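Local structure of capsular polysaccharide biosynthesis protein (Burkholderia pseudomallei, 4BQN) at residues Y11-A16 against V95-W100; P17-M22 against E209-C214. The protein binds coenzyme A and is probably an acetyltransferase acting in the biosynthesis of the bacterial capsular polysaccharide. The protein carries 1 engineered substitution. All coordinates share one frame; numbering follows the deposited sequence. Where two conformers were deposited one is given.

Contact 1. Residues Y11-A16 against V95-W100; sequences YGSCQA and VQYMHW. With COA (coenzyme A), chain C.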
loop_
_atom_site.group_PDB
_atom_site.type_symbol
_atom_site.label_atom_id
_atom_site.label_comp_id
_atom_site.label_asym_id
_atom_site.label_seq_id
_atom_site.Cartn_x
_atom_site.Cartn_y
_atom_site.Cartn_z
ATOM N N TYR A 11 9.097 11.877 2.710
ATOM C CA TYR A 11 8.940 11.727 1.274
ATOM C C TYR A 11 8.734 10.265 0.920
ATOM O O TYR A 11 9.412 9.386 1.451
ATOM C CB TYR A 11 10.174 12.226 0.537
ATOM C CG TYR A 11 10.109 11.982 -0.944
ATOM C CD1 TYR A 11 9.286 12.751 -1.760
ATOM C CD2 TYR A 11 10.872 10.970 -1.527
ATOM C CE1 TYR A 11 9.230 12.523 -3.123
ATOM C CE2 TYR A 11 10.825 10.730 -2.899
ATOM C CZ TYR A 11 9.998 11.516 -3.695
ATOM O OH TYR A 11 9.978 11.298 -5.063
ATOM N N GLY A 12 7.845 9.995 -0.020
ATOM C CA GLY A 12 7.653 8.621 -0.459
ATOM C C GLY A 12 6.359 8.524 -1.206
ATOM O O GLY A 12 6.005 9.434 -1.964
ATOM N N SER A 13 5.663 7.408 -1.025
ATOM C CA SER A 13 4.363 7.185 -1.639
ATOM C C SER A 13 3.290 8.007 -0.921
ATOM O O SER A 13 3.601 8.841 -0.048
ATOM C CB SER A 13 4.014 5.701 -1.509
ATOM O OG SER A 13 3.697 5.382 -0.155
ATOM N N CYS A 14 2.024 7.742 -1.239
ATOM C CA CYS A 14 0.923 8.343 -0.490
ATOM C C CYS A 14 1.006 8.067 1.028
ATOM O O CYS A 14 0.390 8.763 1.825
ATOM C CB CYS A 14 -0.424 7.883 -1.065
ATOM S SG CYS A 14 -0.958 6.263 -0.608
ATOM N N GLN A 15 1.773 7.049 1.423
ATOM C CA GLN A 15 1.950 6.724 2.835
ATOM C C GLN A 15 2.782 7.763 3.563
ATOM O O GLN A 15 2.672 7.871 4.794
ATOM C CB GLN A 15 2.604 5.345 2.979
ATOM C CG GLN A 15 1.714 4.239 2.409
ATOM C CD GLN A 15 2.428 2.917 2.209
ATOM O OE1 GLN A 15 3.564 2.708 2.675
ATOM N NE2 GLN A 15 1.753 1.996 1.523
ATOM N N ALA A 16 3.596 8.526 2.817
ATOM C CA ALA A 16 4.480 9.508 3.432
ATOM C C ALA A 16 3.721 10.684 4.077
ATOM O O ALA A 16 3.918 10.940 5.263
ATOM C CB ALA A 16 5.583 9.930 2.471
ATOM N N VAL A 95 11.939 4.213 5.548
ATOM C CA VAL A 95 10.728 3.606 6.075
ATOM C C VAL A 95 10.157 2.662 5.028
ATOM O O VAL A 95 10.032 3.026 3.846
ATOM C CB VAL A 95 9.673 4.691 6.391
ATOM C CG1 VAL A 95 8.400 4.061 6.951
ATOM C CG2 VAL A 95 10.247 5.702 7.366
ATOM N N GLN A 96 9.790 1.472 5.485
ATOM C CA GLN A 96 9.193 0.455 4.659
ATOM C C GLN A 96 8.022 0.999 3.831
ATOM O O GLN A 96 7.189 1.759 4.343
ATOM C CB GLN A 96 8.681 -0.655 5.573
ATOM C CG GLN A 96 7.959 -1.799 4.879
ATOM C CD GLN A 96 7.729 -2.931 5.851
ATOM O OE1 GLN A 96 7.153 -2.727 6.917
ATOM N NE2 GLN A 96 8.211 -4.135 5.503
ATOM N N TYR A 97 7.967 0.590 2.561
ATOM C CA TYR A 97 6.800 0.798 1.724
ATOM C C TYR A 97 5.850 -0.364 2.024
ATOM O O TYR A 97 6.163 -1.540 1.752
ATOM C CB TYR A 97 7.172 0.850 0.246
ATOM C CG TYR A 97 5.960 0.980 -0.633
ATOM C CD1 TYR A 97 5.161 2.130 -0.593
ATOM C CD2 TYR A 97 5.583 -0.058 -1.479
ATOM C CE1 TYR A 97 4.039 2.250 -1.395
ATOM C CE2 TYR A 97 4.459 0.051 -2.289
ATOM C CZ TYR A 97 3.689 1.205 -2.237
ATOM O OH TYR A 97 2.585 1.347 -3.030
ATOM N N MET A 98 4.709 -0.058 2.624
ATOM C CA MET A 98 3.830 -1.094 3.133
ATOM C C MET A 98 2.862 -1.550 2.035
ATOM O O MET A 98 1.977 -0.802 1.625
ATOM C CB MET A 98 3.074 -0.568 4.355
ATOM C CG MET A 98 3.994 -0.227 5.502
ATOM S SD MET A 98 3.210 0.719 6.821
ATOM C CE MET A 98 3.324 2.380 6.142
ATOM N N HIS A 99 3.016 -2.791 1.591
ATOM C CA HIS A 99 2.193 -3.381 0.546
ATOM C C HIS A 99 1.892 -4.803 0.999
ATOM O O HIS A 99 2.795 -5.525 1.444
ATOM C CB HIS A 99 2.937 -3.315 -0.788
ATOM C CG HIS A 99 2.232 -3.957 -1.938
ATOM N ND1 HIS A 99 1.808 -3.247 -3.044
ATOM C CD2 HIS A 99 1.927 -5.256 -2.184
ATOM C CE1 HIS A 99 1.273 -4.081 -3.916
ATOM N NE2 HIS A 99 1.326 -5.306 -3.416
ATOM N N TRP A 100 0.626 -5.191 0.924
ATOM C CA TRP A 100 0.200 -6.486 1.445
ATOM C C TRP A 100 -1.072 -6.899 0.736
ATOM O O TRP A 100 -2.103 -6.241 0.895
ATOM C CB TRP A 100 -0.060 -6.361 2.949
ATOM C CG TRP A 100 -0.410 -7.632 3.630
ATOM C CD1 TRP A 100 -1.666 -8.105 3.929
ATOM C CD2 TRP A 100 0.519 -8.581 4.176
ATOM N NE1 TRP A 100 -1.569 -9.305 4.607
ATOM C CE2 TRP A 100 -0.242 -9.624 4.762
ATOM C CE3 TRP A 100 1.923 -8.662 4.216
ATOM C CZ2 TRP A 100 0.352 -10.714 5.397
ATOM C CZ3 TRP A 100 2.514 -9.745 4.849
ATOM C CH2 TRP A 100 1.728 -10.765 5.418
HETATM N N1A COA C . 4.560 -6.989 -3.022
HETATM C C2A COA C . 4.195 -6.968 -4.328
HETATM N N3A COA C . 4.325 -5.875 -5.099
HETATM C C4A COA C . 4.873 -4.754 -4.577
HETATM C C5A COA C . 5.296 -4.713 -3.182
HETATM C C6A COA C . 5.109 -5.928 -2.398
HETATM N N6A COA C . 5.471 -5.954 -1.099
HETATM N N7A COA C . 5.796 -3.482 -2.924
HETATM C C8A COA C . 5.710 -2.785 -4.085
HETATM N N9A COA C . 5.137 -3.538 -5.051
HETATM C C1B COA C . 4.904 -3.189 -6.458
HETATM C C2B COA C . 4.552 -1.736 -6.725
HETATM O O2B COA C . 3.145 -1.530 -6.590
HETATM C C3B COA C . 5.051 -1.605 -8.155
HETATM O O3B COA C . 4.076 -2.248 -8.998
HETATM P P3B COA C . 4.081 -2.089 -10.598
HETATM O O7A COA C . 2.803 -2.773 -11.016
HETATM O O8A COA C . 4.063 -0.601 -10.828
HETATM O O9A COA C . 5.338 -2.767 -11.091
HETATM C C4B COA C . 6.324 -2.451 -8.157
HETATM O O4B COA C . 6.170 -3.390 -7.092
HETATM C C5B COA C . 7.611 -1.649 -7.963
HETATM O O5B COA C . 7.470 -0.911 -6.755
HETATM P P1A COA C . 8.627 -0.835 -5.671
HETATM O O1A COA C . 8.046 -0.111 -4.493
HETATM O O2A COA C . 9.222 -2.190 -5.427
HETATM O O3A COA C . 9.802 0.032 -6.323
HETATM P P2A COA C . 9.924 1.517 -6.937
HETATM O O4A COA C . 10.220 1.367 -8.408
HETATM O O5A COA C . 10.946 2.216 -6.083
HETATM O O6A COA C . 8.498 2.206 -6.782
HETATM C CBP COA C . 6.546 3.244 -5.852
HETATM C CCP COA C . 8.008 2.877 -5.604
HETATM C CDP COA C . 5.967 3.953 -4.633
HETATM C CEP COA C . 6.502 4.236 -7.002
HETATM C CAP COA C . 5.777 1.938 -6.178
HETATM O OAP COA C . 5.674 1.129 -5.004
HETATM C C9P COA C . 4.389 2.064 -6.788
HETATM O O9P COA C . 4.257 2.216 -7.996
HETATM N N8P COA C . 3.328 1.942 -5.983
HETATM C C7P COA C . 1.962 1.983 -6.488
HETATM C C6P COA C . 1.457 3.363 -6.869
HETATM C C5P COA C . 1.479 4.229 -5.638
HETATM O O5P COA C . 2.460 4.897 -5.350
HETATM N N4P COA C . 0.376 4.203 -4.913
HETATM C C3P COA C . 0.249 4.972 -3.707
HETATM C C2P COA C . -0.076 4.054 -2.552
HETATM S S1P COA C . 0.360 4.879 -1.073
#

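Contact 2. Residues P17-M22 against E209-C214; sequences PALAKM and EIAARC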
loop_
_atom_site.group_PDB
_atom_site.type_symbol
_atom_site.label_atom_id
_atom_site.label_comp_id
_atom_site.label_asym_id
_atom_site.label_seq_id
_atom_site.Cartn_x
_atom_site.Cartn_y
_atom_site.Cartn_z
ATOM N N PRO A 17 2.813 11.366 3.343
ATOM C CA PRO A 17 2.033 12.408 4.009
ATOM C C PRO A 17 1.193 11.834 5.165
ATOM O O PRO A 17 1.013 12.504 6.187
ATOM C CB PRO A 17 1.166 12.964 2.865
ATOM C CG PRO A 17 2.021 12.738 1.641
ATOM C CD PRO A 17 2.620 11.386 1.878
ATOM N N ALA A 18 0.704 10.601 5.006
ATOM C CA ALA A 18 -0.088 9.957 6.063
ATOM C C ALA A 18 0.754 9.735 7.312
ATOM O O ALA A 18 0.288 9.996 8.430
ATOM C CB ALA A 18 -0.672 8.639 5.577
ATOM N N LEU A 19 2.004 9.316 7.126
ATOM C CA LEU A 19 2.930 9.126 8.241
ATOM C C LEU A 19 3.241 10.453 8.942
ATOM O O LEU A 19 3.257 10.500 10.167
ATOM C CB LEU A 19 4.211 8.456 7.717
ATOM C CG LEU A 19 5.322 8.252 8.743
ATOM C CD1 LEU A 19 4.863 7.456 9.950
ATOM C CD2 LEU A 19 6.486 7.550 8.053
ATOM N N ALA A 20 3.482 11.517 8.179
ATOM C CA ALA A 20 3.710 12.833 8.774
ATOM C C ALA A 20 2.505 13.276 9.619
ATOM O O ALA A 20 2.670 13.807 10.719
ATOM C CB ALA A 20 4.006 13.856 7.693
ATOM N N LYS A 21 1.295 13.058 9.100
ATOM C CA LYS A 21 0.079 13.419 9.822
ATOM C C LYS A 21 0.018 12.649 11.150
ATOM O O LYS A 21 -0.310 13.212 12.202
ATOM C CB LYS A 21 -1.149 13.133 8.951
ATOM C CG LYS A 21 -2.462 13.698 9.472
ATOM C CD LYS A 21 -2.601 15.197 9.222
ATOM C CE LYS A 21 -3.017 15.507 7.793
ATOM N NZ LYS A 21 -3.116 16.978 7.577
ATOM N N MET A 22 0.339 11.359 11.097
ATOM C CA MET A 22 0.281 10.542 12.296
ATOM C C MET A 22 1.326 10.992 13.314
ATOM O O MET A 22 0.999 11.186 14.478
ATOM C CB MET A 22 0.456 9.064 11.924
ATOM C CG MET A 22 0.182 8.090 13.058
ATOM S SD MET A 22 -1.495 8.196 13.689
ATOM C CE MET A 22 -2.407 7.293 12.437
ATOM N N GLU A 209 1.309 1.980 14.107
ATOM C CA GLU A 209 2.421 1.081 14.398
ATOM C C GLU A 209 3.715 1.546 13.724
ATOM O O GLU A 209 4.771 1.605 14.371
ATOM C CB GLU A 209 2.102 -0.373 14.017
ATOM C CG GLU A 209 2.998 -1.366 14.739
ATOM C CD GLU A 209 2.772 -1.382 16.246
ATOM O OE1 GLU A 209 1.622 -1.167 16.702
ATOM O OE2 GLU A 209 3.748 -1.597 16.994
ATOM N N ILE A 210 3.651 1.889 12.436
ATOM C CA ILE A 210 4.863 2.337 11.735
ATOM C C ILE A 210 5.361 3.674 12.293
ATOM O O ILE A 210 6.570 3.864 12.447
ATOM C CB ILE A 210 4.695 2.353 10.187
ATOM C CG1 ILE A 210 6.026 2.549 9.470
ATOM C CG2 ILE A 210 3.703 3.399 9.732
ATOM C CD1 ILE A 210 6.959 1.387 9.627
ATOM N N ALA A 211 4.442 4.584 12.626
ATOM C CA ALA A 211 4.832 5.852 13.253
ATOM C C ALA A 211 5.548 5.585 14.590
ATOM O O ALA A 211 6.549 6.230 14.902
ATOM C CB ALA A 211 3.620 6.740 13.461
ATOM N N ALA A 212 5.042 4.635 15.376
ATOM C CA ALA A 212 5.712 4.247 16.616
ATOM C C ALA A 212 7.139 3.758 16.351
ATOM O O ALA A 212 8.071 4.143 17.077
ATOM C CB ALA A 212 4.901 3.191 17.350
ATOM N N ARG A 213 7.334 2.933 15.319
ATOM C CA ARG A 213 8.678 2.438 15.014
ATOM C C ARG A 213 9.599 3.567 14.577
ATOM O O ARG A 213 10.787 3.539 14.879
ATOM C CB ARG A 213 8.669 1.301 13.992
ATOM C CG ARG A 213 7.683 0.160 14.258
ATOM C CD ARG A 213 7.697 -0.379 15.687
ATOM N NE ARG A 213 6.625 -1.361 15.875
ATOM C CZ ARG A 213 6.673 -2.640 15.494
ATOM N NH1 ARG A 213 7.766 -3.143 14.906
ATOM N NH2 ARG A 213 5.616 -3.426 15.717
ATOM N N CYS A 214 9.061 4.563 13.883
ATOM C CA CYS A 214 9.851 5.733 13.556
ATOM C C CYS A 214 10.312 6.441 14.829
ATOM O O CYS A 214 11.470 6.828 14.943
ATOM C CB CYS A 214 9.045 6.707 12.704
ATOM S SG CYS A 214 8.722 6.133 11.034
#

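Contact 1. Residues Y11-A16 against V95-W100
Q15 carries this contact by laying its primary amide along the backbone of M98 like a second peptide. Its CG stands anti to the carbonyl carbon (chi1 -63°) and the chain runs out extended, so both ends of the amide reach the same residue. M98 N donates to Q15 OE1 at 3.0 Å, nearly straight and on a lone pair; Q15 NE2 returns a more bent bond of 2.8 Å to M98 O. This two-way grip fixes the amide flip, and Q66 NE2 and N200 O add further bonds to OE1 and NE2, respectively. The methyl of M98 curls back, bent at chi3, until CE lies 3.5 Å from Q15 OE1.

Y97, with CG anti to its backbone N, carries its ring to the ligand. S13 OG meets the ring edge in plane, 3.4 Å from Y97 CE1, while Y97 OH accepts from COA N8P at 3.1 Å. S13 OG is itself held by Q66 and takes the N-H of Q15 as a helix-capping bond. H99 lays its imidazole over the adenine, COA C4A sitting above the ring centre.

C14 SG is joined to COA S1P at 2.0 Å, a mixed disulfide beside the start of helix 15-24. Were it reduced, the helix N-terminus would probably favour the C14 thiolate, consistent with a reactive cysteine in the coenzyme A pocket.

Contact 2. Residues P17-M22 against E209-C214
Segments 17-22 and 209-214, pieces of helices 15-24 and 204-217, cross at -71° with axes 9.6 Å apart at their closest, L19 and A211 bringing their CA atoms nearest. L19 makes most of the contact. With CG anti to its backbone N (chi1 177°), it reaches across and splits its two methyls between neighbours on the other helix: CD1 rests 3.7 Å from A211 CA, with I210 CG2 also against it, and CD2 comes to 4.0 Å from C214 SG. A turn further along, M22 has its CG anti to the backbone N (chi1 -170°), which brings CG to 3.7 Å from A211 CB; bends at chi2 and chi3 then turn the sulfur end aside. The small side chain of A211, held between L19 and M22, lets L19 CD1 reach the backbone; F227 and M207 pack nearby. On another side of helix 204-217, beside F185 of helix 183-189, R213 NE and NH2 both grip E209 OE2 side-on, a salt bridge within one turn. The contact is a steeply crossed, apolar helix pair; L19 also touches V10 of strand 6-11, which ties the pair to the parallel sheet of this alpha/beta fold.

In the fold
Contacts 1 and 2 share helix 15-24: its N-terminal end serves the coenzyme A pocket, and its next turns pack on helix 204-217. Their centres lie 10 Å apart, and the two touch directly. M98 CE meets I210 CG2 at 3.8 Å, while V95 CG1 reaches I210 CG1 at 3.8 Å and V95 CG2 reaches C214 SG at 4.0 Å. The loop after strand 91-94 therefore has one side on coenzyme A, through Y97 and H99, and another on the apolar helix pair. L19 stands about 10 Å from the ligand, side chain to COA, so contact 2 lies behind the pocket without lining it.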